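Local atomic coordinates of Glyco_hydro_cc domain-containing protein (Cryptococcus neoformans, PDB entry 6UBC), a protein that probably binds beta-1,3-glucan oligosaccharides, as a member of subgroup VII of glycoside hydrolase family GH128. Residues S292-T297 with S330-S335. Sequence-based numbering, arbitrary orientation.
Sequences SLWDST and SQISTS
Asp-295, in the helix 287-298, lies beside the bend where the chain leaves the helix 324-331, and the CA atoms of Asp-295 and Ile-332 approach to 6.3 Å. The helical backbone gives way at Ile-332, and the loop that follows presents successive backbone N-H groups to the neighbouring helix. Both helices belong to the helical shell of the (beta/alpha)8 barrel expected of a GH128 catalytic core, and the join illustrates how a side-chain carboxylate can receive a chain emerging from a helix. The carboxylate of Asp-295 takes two consecutive amides: OD2 accepts from Ser-333 N at 2.9 Å and OD1 from Thr-334 N at 3.1 Å, while OD1 also receives a weak second bond from Ser-333 N, which makes the grip of that amide bifurcated. In the two stronger bonds each donor lies on the syn side, tilted by 20° or more from the carboxylate plane. With CG placed beside its own backbone N (chi1 -83°), Asp-295 reaches across to the loop. A water donating to OD2 and to Gln-331 O, and accepting from Ser-333 OG, extends the polar network. Trp-294 adds an apolar layer next to this network: its CD1 meets Ile-332 CG2 at 3.7 Å as the side chains pass obliquely, while Phe-328 packs edge-to-face with the indole, and Pro-311 and Trp-336 also touch it. The buried indole N-H is satisfied by the loop itself, Trp-294 NE1 donating to Thr-334 O at 2.8 Å, with the carbonyl oxygen 17° out of the ring plane.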
ATOM      1  N   SER A 292     -11.622   9.505  14.044  1.00 26.05           N
ATOM      2  CA  SER A 292     -12.484  10.666  13.744  1.00 26.81           C
ATOM      3  C   SER A 292     -12.216  11.154  12.307  1.00 27.02           C
ATOM      4  O   SER A 292     -13.197  11.398  11.593  1.00 26.08           O
ATOM      5  CB  SER A 292     -12.335  11.770  14.757  1.00 29.79           C
ATOM      6  OG  SER A 292     -13.248  12.802  14.351  1.00 31.92           O
ATOM      7  N   LEU A 293     -10.955  11.233  11.851  1.00 24.58           N
ATOM      8  CA  LEU A 293     -10.622  11.736  10.489  1.00 24.84           C
ATOM      9  C   LEU A 293     -11.122  10.743   9.430  1.00 24.06           C
ATOM     10  O   LEU A 293     -11.668  11.164   8.422  1.00 25.46           O
ATOM     11  CB  LEU A 293      -9.117  11.964  10.394  1.00 26.72           C
ATOM     12  CG  LEU A 293      -8.632  12.526   9.065  1.00 27.51           C
ATOM     13  CD1 LEU A 293      -9.323  13.837   8.778  1.00 29.76           C
ATOM     14  CD2 LEU A 293      -7.101  12.735   9.119  1.00 31.20           C
ATOM     15  N   TRP A 294     -10.884   9.448   9.674  1.00 23.29           N
ATOM     16  CA  TRP A 294     -11.368   8.362   8.814  1.00 23.69           C
ATOM     17  C   TRP A 294     -12.883   8.533   8.613  1.00 23.51           C
ATOM     18  O   TRP A 294     -13.344   8.627   7.466  1.00 22.50           O
ATOM     19  CB  TRP A 294     -11.009   7.028   9.473  1.00 23.18           C
ATOM     20  CG  TRP A 294     -11.610   5.885   8.719  1.00 23.14           C
ATOM     21  CD1 TRP A 294     -12.855   5.393   8.927  1.00 24.25           C
ATOM     22  CD2 TRP A 294     -11.017   5.079   7.678  1.00 22.70           C
ATOM     23  NE1 TRP A 294     -13.079   4.350   8.077  1.00 23.11           N
ATOM     24  CE2 TRP A 294     -11.983   4.137   7.294  1.00 22.30           C
ATOM     25  CE3 TRP A 294      -9.757   5.036   7.046  1.00 25.21           C
ATOM     26  CZ2 TRP A 294     -11.756   3.191   6.301  1.00 23.09           C
ATOM     27  CZ3 TRP A 294      -9.523   4.113   6.051  1.00 24.65           C
ATOM     28  CH2 TRP A 294     -10.514   3.186   5.694  1.00 24.11           C
ATOM     29  N   ASP A 295     -13.612   8.667   9.701  1.00 23.93           N
ATOM     30  CA  ASP A 295     -15.080   8.707   9.672  1.00 25.09           C
ATOM     31  C   ASP A 295     -15.561   9.986   8.981  1.00 26.97           C
ATOM     32  O   ASP A 295     -16.458   9.873   8.139  1.00 26.12           O
ATOM     33  CB  ASP A 295     -15.709   8.555  11.053  1.00 25.40           C
ATOM     34  CG  ASP A 295     -15.807   7.083  11.445  1.00 25.84           C
ATOM     35  OD1 ASP A 295     -15.975   6.241  10.522  1.00 28.86           O
ATOM     36  OD2 ASP A 295     -15.672   6.812  12.628  1.00 27.53           O
ATOM     37  N   SER A 296     -14.908  11.116   9.210  1.00 26.38           N
ATOM     38  CA  SER A 296     -15.399  12.414   8.704  1.00 26.60           C
ATOM     39  C   SER A 296     -14.997  12.652   7.269  1.00 27.55           C
ATOM     40  O   SER A 296     -15.729  13.354   6.585  1.00 27.42           O
ATOM     41  CB  SER A 296     -14.908  13.530   9.559  1.00 28.36           C
ATOM     42  OG  SER A 296     -13.523  13.751   9.364  1.00 29.51           O
ATOM     43  N   THR A 297     -13.859  12.150   6.816  1.00 27.65           N
ATOM     44  CA  THR A 297     -13.168  12.611   5.582  1.00 27.72           C
ATOM     45  C   THR A 297     -12.989  11.502   4.540  1.00 24.92           C
ATOM     46  O   THR A 297     -13.159  11.786   3.381  1.00 24.60           O
ATOM     47  CB  THR A 297     -11.851  13.278   5.990  1.00 30.69           C
ATOM     48  OG1 THR A 297     -12.167  14.316   6.906  1.00 31.96           O
ATOM     49  CG2 THR A 297     -11.074  13.898   4.856  1.00 31.33           C
ATOM     50  N   SER A 330     -12.191  -0.658  16.447  1.00 27.83           N
ATOM     51  CA  SER A 330     -13.193  -0.532  17.524  1.00 31.29           C
ATOM     52  C   SER A 330     -13.860   0.831  17.487  1.00 32.22           C
ATOM     53  O   SER A 330     -15.098   0.871  17.674  1.00 31.43           O
ATOM     54  CB  SER A 330     -12.581  -0.760  18.851  1.00 32.48           C
ATOM     55  OG  SER A 330     -12.263  -2.117  18.906  1.00 34.60           O
ATOM     56  N   GLN A 331     -13.106   1.883  17.219  1.00 27.62           N
ATOM     57  CA  GLN A 331     -13.564   3.306  17.315  1.00 27.85           C
ATOM     58  C   GLN A 331     -14.227   3.845  16.044  1.00 26.76           C
ATOM     59  O   GLN A 331     -15.078   4.683  16.179  1.00 30.27           O
ATOM     60  CB  GLN A 331     -12.391   4.176  17.717  1.00 30.37           C
ATOM     61  CG  GLN A 331     -11.918   3.761  19.122  1.00 34.31           C
ATOM     62  CD  GLN A 331     -10.783   4.617  19.652  1.00 37.63           C
ATOM     63  OE1 GLN A 331     -10.733   5.823  19.402  1.00 37.75           O
ATOM     64  NE2 GLN A 331      -9.897   3.990  20.422  1.00 34.05           N
ATOM     65  N   ILE A 332     -13.917   3.355  14.863  1.00 26.08           N
ATOM     66  CA  ILE A 332     -14.526   3.856  13.597  1.00 25.81           C
ATOM     67  C   ILE A 332     -15.966   3.373  13.483  1.00 27.66           C
ATOM     68  O   ILE A 332     -16.292   2.289  13.937  1.00 26.77           O
ATOM     69  CB  ILE A 332     -13.728   3.509  12.328  1.00 26.39           C
ATOM     70  CG1 ILE A 332     -13.525   1.991  12.153  1.00 26.94           C
ATOM     71  CG2 ILE A 332     -12.411   4.218  12.395  1.00 26.31           C
ATOM     72  CD1 ILE A 332     -12.595   1.649  11.043  1.00 27.40           C
ATOM     73  N   SER A 333     -16.796   4.197  12.825  1.00 26.55           N
ATOM     74  CA  SER A 333     -18.220   3.867  12.592  1.00 26.90           C
ATOM     75  C   SER A 333     -18.378   3.199  11.244  1.00 26.45           C
ATOM     76  O   SER A 333     -19.353   2.448  11.068  1.00 26.71           O
ATOM     77  CB  SER A 333     -19.100   5.084  12.803  1.00 25.75           C
ATOM     78  OG  SER A 333     -19.190   5.329  14.225  1.00 24.80           O
ATOM     79  N   THR A 334     -17.563   3.546  10.269  1.00 26.71           N
ATOM     80  CA  THR A 334     -17.602   2.928   8.908  1.00 27.39           C
ATOM     81  C   THR A 334     -16.337   2.107   8.726  1.00 27.02           C
ATOM     82  O   THR A 334     -15.232   2.717   8.830  1.00 24.53           O
ATOM     83  CB  THR A 334     -17.706   3.981   7.803  1.00 31.35           C
ATOM     84  OG1 THR A 334     -18.970   4.616   8.012  1.00 30.50           O
ATOM     85  CG2 THR A 334     -17.573   3.399   6.411  1.00 31.26           C
ATOM     86  N   SER A 335     -16.443   0.794   8.548  1.00 26.93           N
ATOM     87  CA  SER A 335     -15.224  -0.058   8.506  1.00 27.91           C
ATOM     88  C   SER A 335     -14.591   0.064   7.115  1.00 26.35           C
ATOM     89  O   SER A 335     -15.191   0.657   6.176  1.00 26.11           O
ATOM     90  CB  SER A 335     -15.398  -1.509   8.945  1.00 30.71           C
ATOM     91  OG  SER A 335     -14.072  -2.111   9.218  1.00 30.27           O
TER
HETATM   92  O   HOH W   1     -17.149   6.358  15.518  1.00 29.58           O
HETATM   93  O   HOH W   2     -18.561   6.846   9.616  1.00 31.82           O